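Local coordinates for protein integral membrane indolylacetylinositol arabinosyltransferase EmbC (Mycolicibacterium smegmatis, PDB 7BVE) that probably transfers arabinose units in building the arabinan of the mycobacterial cell wall, as an integral membrane glycosyltransferase that binds the drug ethambutol, at residues 365-376 with 689-700. Numbering follows the deposited sequence.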
ATOM      1  N   TRP A 365     -17.574  32.783  -4.410  1.00 15.07           N
ATOM      2  CA  TRP A 365     -18.222  31.506  -4.700  1.00 15.07           C
ATOM      3  C   TRP A 365     -17.246  30.335  -4.619  1.00 15.07           C
ATOM      4  O   TRP A 365     -17.599  29.276  -4.091  1.00 15.07           O
ATOM      5  CB  TRP A 365     -18.924  31.571  -6.053  1.00 15.07           C
ATOM      6  CG  TRP A 365     -20.213  32.328  -5.969  1.00 15.07           C
ATOM      7  CD1 TRP A 365     -20.383  33.661  -6.124  1.00 15.07           C
ATOM      8  CD2 TRP A 365     -21.514  31.790  -5.717  1.00 15.07           C
ATOM      9  NE1 TRP A 365     -21.696  33.999  -5.965  1.00 15.07           N
ATOM     10  CE2 TRP A 365     -22.414  32.863  -5.719  1.00 15.07           C
ATOM     11  CE3 TRP A 365     -22.003  30.503  -5.485  1.00 15.07           C
ATOM     12  CZ2 TRP A 365     -23.770  32.693  -5.500  1.00 15.07           C
ATOM     13  CZ3 TRP A 365     -23.347  30.338  -5.261  1.00 15.07           C
ATOM     14  CH2 TRP A 365     -24.216  31.423  -5.279  1.00 15.07           C
ATOM     15  N   THR A 366     -15.997  30.505  -5.055  1.00 15.07           N
ATOM     16  CA  THR A 366     -15.089  29.374  -4.919  1.00 15.07           C
ATOM     17  C   THR A 366     -14.525  29.239  -3.506  1.00 15.07           C
ATOM     18  O   THR A 366     -14.149  28.129  -3.110  1.00 15.07           O
ATOM     19  CB  THR A 366     -13.957  29.444  -5.937  1.00 15.07           C
ATOM     20  OG1 THR A 366     -13.182  28.247  -5.857  1.00 15.07           O
ATOM     21  CG2 THR A 366     -13.071  30.549  -5.647  1.00 15.07           C
ATOM     22  N   ALA A 367     -14.513  30.314  -2.713  1.00 15.07           N
ATOM     23  CA  ALA A 367     -14.138  30.178  -1.316  1.00 15.07           C
ATOM     24  C   ALA A 367     -15.203  29.416  -0.541  1.00 15.07           C
ATOM     25  O   ALA A 367     -14.878  28.525   0.254  1.00 15.07           O
ATOM     26  CB  ALA A 367     -13.914  31.555  -0.704  1.00 15.07           C
ATOM     27  N   ALA A 368     -16.480  29.728  -0.795  1.00 15.07           N
ATOM     28  CA  ALA A 368     -17.577  28.958  -0.229  1.00 15.07           C
ATOM     29  C   ALA A 368     -17.550  27.508  -0.676  1.00 15.07           C
ATOM     30  O   ALA A 368     -17.831  26.600   0.118  1.00 15.07           O
ATOM     31  CB  ALA A 368     -18.905  29.609  -0.605  1.00 15.07           C
ATOM     32  N   GLY A 369     -17.159  27.262  -1.922  1.00 15.07           N
ATOM     33  CA  GLY A 369     -17.111  25.892  -2.430  1.00 15.07           C
ATOM     34  C   GLY A 369     -16.010  25.044  -1.822  1.00 15.07           C
ATOM     35  O   GLY A 369     -16.247  23.894  -1.464  1.00 15.07           O
ATOM     36  N   LEU A 370     -14.789  25.580  -1.718  1.00 15.07           N
ATOM     37  CA  LEU A 370     -13.722  24.807  -1.079  1.00 15.07           C
ATOM     38  C   LEU A 370     -13.940  24.662   0.422  1.00 15.07           C
ATOM     39  O   LEU A 370     -13.560  23.636   1.004  1.00 15.07           O
ATOM     40  CB  LEU A 370     -12.356  25.418  -1.360  1.00 15.07           C
ATOM     41  CG  LEU A 370     -11.588  24.968  -2.594  1.00 15.07           C
ATOM     42  CD1 LEU A 370     -10.390  25.830  -2.782  1.00 15.07           C
ATOM     43  CD2 LEU A 370     -11.123  23.560  -2.332  1.00 15.07           C
ATOM     44  N   PHE A 371     -14.581  25.649   1.060  1.00 15.07           N
ATOM     45  CA  PHE A 371     -14.962  25.496   2.458  1.00 15.07           C
ATOM     46  C   PHE A 371     -15.942  24.345   2.647  1.00 15.07           C
ATOM     47  O   PHE A 371     -15.746  23.504   3.524  1.00 15.07           O
ATOM     48  CB  PHE A 371     -15.545  26.792   3.003  1.00 15.07           C
ATOM     49  CG  PHE A 371     -16.093  26.651   4.379  1.00 15.07           C
ATOM     50  CD1 PHE A 371     -15.254  26.468   5.452  1.00 15.07           C
ATOM     51  CD2 PHE A 371     -17.456  26.678   4.596  1.00 15.07           C
ATOM     52  CE1 PHE A 371     -15.756  26.312   6.711  1.00 15.07           C
ATOM     53  CE2 PHE A 371     -17.960  26.521   5.851  1.00 15.07           C
ATOM     54  CZ  PHE A 371     -17.107  26.344   6.911  1.00 15.07           C
ATOM     55  N   LEU A 372     -16.997  24.280   1.829  1.00 15.07           N
ATOM     56  CA  LEU A 372     -17.953  23.187   1.984  1.00 15.07           C
ATOM     57  C   LEU A 372     -17.364  21.843   1.570  1.00 15.07           C
ATOM     58  O   LEU A 372     -17.665  20.820   2.191  1.00 15.07           O
ATOM     59  CB  LEU A 372     -19.223  23.481   1.201  1.00 15.07           C
ATOM     60  CG  LEU A 372     -20.102  24.575   1.774  1.00 15.07           C
ATOM     61  CD1 LEU A 372     -21.202  24.853   0.809  1.00 15.07           C
ATOM     62  CD2 LEU A 372     -20.672  24.129   3.084  1.00 15.07           C
ATOM     63  N   ALA A 373     -16.494  21.828   0.557  1.00 15.07           N
ATOM     64  CA  ALA A 373     -15.893  20.581   0.097  1.00 15.07           C
ATOM     65  C   ALA A 373     -14.928  20.000   1.115  1.00 15.07           C
ATOM     66  O   ALA A 373     -14.717  18.785   1.142  1.00 15.07           O
ATOM     67  CB  ALA A 373     -15.180  20.803  -1.233  1.00 15.07           C
ATOM     68  N   PHE A 374     -14.324  20.838   1.948  1.00 15.07           N
ATOM     69  CA  PHE A 374     -13.581  20.311   3.089  1.00 15.07           C
ATOM     70  C   PHE A 374     -14.435  20.034   4.318  1.00 15.07           C
ATOM     71  O   PHE A 374     -14.153  19.075   5.041  1.00 15.07           O
ATOM     72  CB  PHE A 374     -12.452  21.256   3.475  1.00 15.07           C
ATOM     73  CG  PHE A 374     -11.168  20.942   2.815  1.00 15.07           C
ATOM     74  CD1 PHE A 374     -10.342  19.982   3.388  1.00 15.07           C
ATOM     75  CD2 PHE A 374     -10.767  21.547   1.655  1.00 15.07           C
ATOM     76  CE1 PHE A 374      -9.158  19.658   2.825  1.00 15.07           C
ATOM     77  CE2 PHE A 374      -9.569  21.233   1.082  1.00 15.07           C
ATOM     78  CZ  PHE A 374      -8.760  20.273   1.668  1.00 15.07           C
ATOM     79  N   TRP A 375     -15.466  20.836   4.578  1.00 15.07           N
ATOM     80  CA  TRP A 375     -16.224  20.690   5.813  1.00 15.07           C
ATOM     81  C   TRP A 375     -17.122  19.467   5.795  1.00 15.07           C
ATOM     82  O   TRP A 375     -17.237  18.780   6.811  1.00 15.07           O
ATOM     83  CB  TRP A 375     -17.080  21.925   6.067  1.00 15.07           C
ATOM     84  CG  TRP A 375     -17.712  21.881   7.408  1.00 15.07           C
ATOM     85  CD1 TRP A 375     -18.952  21.424   7.719  1.00 15.07           C
ATOM     86  CD2 TRP A 375     -17.132  22.322   8.629  1.00 15.07           C
ATOM     87  NE1 TRP A 375     -19.175  21.535   9.061  1.00 15.07           N
ATOM     88  CE2 TRP A 375     -18.069  22.089   9.641  1.00 15.07           C
ATOM     89  CE3 TRP A 375     -15.902  22.888   8.965  1.00 15.07           C
ATOM     90  CZ2 TRP A 375     -17.816  22.390  10.956  1.00 15.07           C
ATOM     91  CZ3 TRP A 375     -15.660  23.192  10.267  1.00 15.07           C
ATOM     92  CH2 TRP A 375     -16.614  22.956  11.247  1.00 15.07           C
ATOM     93  N   LEU A 376     -17.800  19.198   4.672  1.00 15.07           N
ATOM     94  CA  LEU A 376     -18.868  18.200   4.709  1.00 15.07           C
ATOM     95  C   LEU A 376     -18.369  16.761   4.849  1.00 15.07           C
ATOM     96  O   LEU A 376     -18.879  16.057   5.736  1.00 15.07           O
ATOM     97  CB  LEU A 376     -19.810  18.388   3.513  1.00 15.07           C
ATOM     98  CG  LEU A 376     -20.557  19.713   3.381  1.00 15.07           C
ATOM     99  CD1 LEU A 376     -21.512  19.628   2.226  1.00 15.07           C
ATOM    100  CD2 LEU A 376     -21.278  20.112   4.633  1.00 15.07           C
ATOM    101  N   LEU A 689     -12.848  26.450 -10.763  1.00 15.07           N
ATOM    102  CA  LEU A 689     -12.867  25.890  -9.418  1.00 15.07           C
ATOM    103  C   LEU A 689     -14.230  26.041  -8.763  1.00 15.07           C
ATOM    104  O   LEU A 689     -14.650  25.159  -8.008  1.00 15.07           O
ATOM    105  CB  LEU A 689     -11.797  26.548  -8.561  1.00 15.07           C
ATOM    106  CG  LEU A 689     -10.342  26.184  -8.800  1.00 15.07           C
ATOM    107  CD1 LEU A 689      -9.468  27.125  -8.022  1.00 15.07           C
ATOM    108  CD2 LEU A 689     -10.107  24.773  -8.339  1.00 15.07           C
ATOM    109  N   ALA A 690     -14.942  27.134  -9.050  1.00 15.07           N
ATOM    110  CA  ALA A 690     -16.280  27.316  -8.497  1.00 15.07           C
ATOM    111  C   ALA A 690     -17.245  26.274  -9.039  1.00 15.07           C
ATOM    112  O   ALA A 690     -18.008  25.665  -8.279  1.00 15.07           O
ATOM    113  CB  ALA A 690     -16.782  28.723  -8.794  1.00 15.07           C
ATOM    114  N   VAL A 691     -17.173  26.005 -10.344  1.00 15.07           N
ATOM    115  CA  VAL A 691     -18.051  25.019 -10.964  1.00 15.07           C
ATOM    116  C   VAL A 691     -17.723  23.617 -10.464  1.00 15.07           C
ATOM    117  O   VAL A 691     -18.623  22.852 -10.105  1.00 15.07           O
ATOM    118  CB  VAL A 691     -17.962  25.107 -12.499  1.00 15.07           C
ATOM    119  CG1 VAL A 691     -18.824  24.045 -13.148  1.00 15.07           C
ATOM    120  CG2 VAL A 691     -18.380  26.471 -12.972  1.00 15.07           C
ATOM    121  N   ALA A 692     -16.432  23.281 -10.380  1.00 15.07           N
ATOM    122  CA  ALA A 692     -16.045  21.932  -9.970  1.00 15.07           C
ATOM    123  C   ALA A 692     -16.384  21.664  -8.507  1.00 15.07           C
ATOM    124  O   ALA A 692     -16.939  20.607  -8.166  1.00 15.07           O
ATOM    125  CB  ALA A 692     -14.558  21.721 -10.221  1.00 15.07           C
ATOM    126  N   THR A 693     -16.095  22.630  -7.629  1.00 15.07           N
ATOM    127  CA  THR A 693     -16.356  22.450  -6.209  1.00 15.07           C
ATOM    128  C   THR A 693     -17.848  22.435  -5.902  1.00 15.07           C
ATOM    129  O   THR A 693     -18.301  21.607  -5.106  1.00 15.07           O
ATOM    130  CB  THR A 693     -15.637  23.530  -5.410  1.00 15.07           C
ATOM    131  OG1 THR A 693     -15.919  24.812  -5.968  1.00 15.07           O
ATOM    132  CG2 THR A 693     -14.148  23.287  -5.406  1.00 15.07           C
ATOM    133  N   TRP A 694     -18.641  23.303  -6.540  1.00 15.07           N
ATOM    134  CA  TRP A 694     -20.073  23.241  -6.277  1.00 15.07           C
ATOM    135  C   TRP A 694     -20.729  22.021  -6.908  1.00 15.07           C
ATOM    136  O   TRP A 694     -21.711  21.508  -6.357  1.00 15.07           O
ATOM    137  CB  TRP A 694     -20.758  24.524  -6.729  1.00 15.07           C
ATOM    138  CG  TRP A 694     -20.583  25.613  -5.749  1.00 15.07           C
ATOM    139  CD1 TRP A 694     -19.657  26.597  -5.774  1.00 15.07           C
ATOM    140  CD2 TRP A 694     -21.356  25.822  -4.567  1.00 15.07           C
ATOM    141  NE1 TRP A 694     -19.797  27.411  -4.684  1.00 15.07           N
ATOM    142  CE2 TRP A 694     -20.837  26.953  -3.927  1.00 15.07           C
ATOM    143  CE3 TRP A 694     -22.444  25.157  -3.986  1.00 15.07           C
ATOM    144  CZ2 TRP A 694     -21.371  27.449  -2.742  1.00 15.07           C
ATOM    145  CZ3 TRP A 694     -22.963  25.639  -2.813  1.00 15.07           C
ATOM    146  CH2 TRP A 694     -22.427  26.769  -2.197  1.00 15.07           C
ATOM    147  N   ALA A 695     -20.175  21.497  -8.004  1.00 15.07           N
ATOM    148  CA  ALA A 695     -20.694  20.258  -8.569  1.00 15.07           C
ATOM    149  C   ALA A 695     -20.462  19.082  -7.632  1.00 15.07           C
ATOM    150  O   ALA A 695     -21.363  18.262  -7.412  1.00 15.07           O
ATOM    151  CB  ALA A 695     -20.052  19.994  -9.926  1.00 15.07           C
ATOM    152  N   LEU A 696     -19.276  19.006  -7.025  1.00 15.07           N
ATOM    153  CA  LEU A 696     -19.027  17.914  -6.084  1.00 15.07           C
ATOM    154  C   LEU A 696     -19.823  18.070  -4.789  1.00 15.07           C
ATOM    155  O   LEU A 696     -20.265  17.071  -4.210  1.00 15.07           O
ATOM    156  CB  LEU A 696     -17.540  17.780  -5.794  1.00 15.07           C
ATOM    157  CG  LEU A 696     -16.800  16.691  -6.576  1.00 15.07           C
ATOM    158  CD1 LEU A 696     -17.293  15.328  -6.144  1.00 15.07           C
ATOM    159  CD2 LEU A 696     -16.933  16.853  -8.076  1.00 15.07           C
ATOM    160  N   VAL A 697     -20.043  19.308  -4.330  1.00 15.07           N
ATOM    161  CA  VAL A 697     -20.837  19.518  -3.115  1.00 15.07           C
ATOM    162  C   VAL A 697     -22.285  19.084  -3.332  1.00 15.07           C
ATOM    163  O   VAL A 697     -22.876  18.388  -2.490  1.00 15.07           O
ATOM    164  CB  VAL A 697     -20.737  20.983  -2.651  1.00 15.07           C
ATOM    165  CG1 VAL A 697     -21.749  21.287  -1.589  1.00 15.07           C
ATOM    166  CG2 VAL A 697     -19.376  21.252  -2.073  1.00 15.07           C
ATOM    167  N   ILE A 698     -22.854  19.434  -4.490  1.00 15.07           N
ATOM    168  CA  ILE A 698     -24.218  19.009  -4.807  1.00 15.07           C
ATOM    169  C   ILE A 698     -24.292  17.492  -4.979  1.00 15.07           C
ATOM    170  O   ILE A 698     -25.270  16.863  -4.560  1.00 15.07           O
ATOM    171  CB  ILE A 698     -24.727  19.778  -6.041  1.00 15.07           C
ATOM    172  CG1 ILE A 698     -24.888  21.254  -5.695  1.00 15.07           C
ATOM    173  CG2 ILE A 698     -26.053  19.261  -6.536  1.00 15.07           C
ATOM    174  CD1 ILE A 698     -25.151  22.132  -6.880  1.00 15.07           C
ATOM    175  N   PHE A 699     -23.232  16.876  -5.520  1.00 15.07           N
ATOM    176  CA  PHE A 699     -23.179  15.418  -5.652  1.00 15.07           C
ATOM    177  C   PHE A 699     -23.256  14.717  -4.298  1.00 15.07           C
ATOM    178  O   PHE A 699     -24.045  13.782  -4.120  1.00 15.07           O
ATOM    179  CB  PHE A 699     -21.903  15.017  -6.391  1.00 15.07           C
ATOM    180  CG  PHE A 699     -21.723  13.535  -6.553  1.00 15.07           C
ATOM    181  CD1 PHE A 699     -22.447  12.828  -7.494  1.00 15.07           C
ATOM    182  CD2 PHE A 699     -20.803  12.853  -5.780  1.00 15.07           C
ATOM    183  CE1 PHE A 699     -22.271  11.472  -7.643  1.00 15.07           C
ATOM    184  CE2 PHE A 699     -20.628  11.499  -5.927  1.00 15.07           C
ATOM    185  CZ  PHE A 699     -21.361  10.811  -6.859  1.00 15.07           C
ATOM    186  N   GLU A 700     -22.473  15.191  -3.320  1.00 15.07           N
ATOM    187  CA  GLU A 700     -22.454  14.583  -1.985  1.00 15.07           C
ATOM    188  C   GLU A 700     -23.792  14.742  -1.269  1.00 15.07           C
ATOM    189  O   GLU A 700     -24.323  13.779  -0.690  1.00 15.07           O
ATOM    190  CB  GLU A 700     -21.352  15.224  -1.154  1.00 15.07           C
ATOM    191  CG  GLU A 700     -19.973  15.064  -1.720  1.00 15.07           C
ATOM    192  CD  GLU A 700     -18.994  16.017  -1.084  1.00 15.07           C
ATOM    193  OE1 GLU A 700     -19.406  16.747  -0.158  1.00 15.07           O
ATOM    194  OE2 GLU A 700     -17.842  16.100  -1.559  1.00 15.07           O
TER
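With CG turned anti to its carbonyl carbon (chi1 -80°) and the indole swung across the chain, W694 lays its ring against helix 361-378 and directs the pyrrole nitrogen at the backbone O of W365. A similar first torsion in W365 brings its side chain across that of W694 at about a right angle. W694 NE1 donates to W365 O over 2.9 Å with an N-H...O angle of 159°; the acceptor lies close to the indole plane, whereas the donor stands above the carbonyl plane. That oxygen also takes the helical bond from G369 N, which arrives from the other face, so two donors grip it. W365 CE3 and G369 CA approach opposite faces of the W694 ring, each displaced toward the rim; G369 CA, 4.2 Å from the five-membered ring centroid, makes a CH-pi contact. L372 CD1 touches W694 CH2 at 3.8 Å, and A368 completes the hole into which this knob fits. One turn on, V697 is a second knob, among G369, L372, A373 and L376, its CG2 4.0 Å from L372 CB. The backbones come nearest at T366 CA and A690 CA, 4.3 Å apart, while G369, lacking a side chain, lets T693 OG1 come to 3.9 Å from its CA. Axes 8.4 Å apart and two knobs in holes mark packing of helices running in the same general direction, crossing at 36°, the second a predicted transmembrane helix, here within the GT-C-type membrane domain and flanked by helices 517-539 and 582-592.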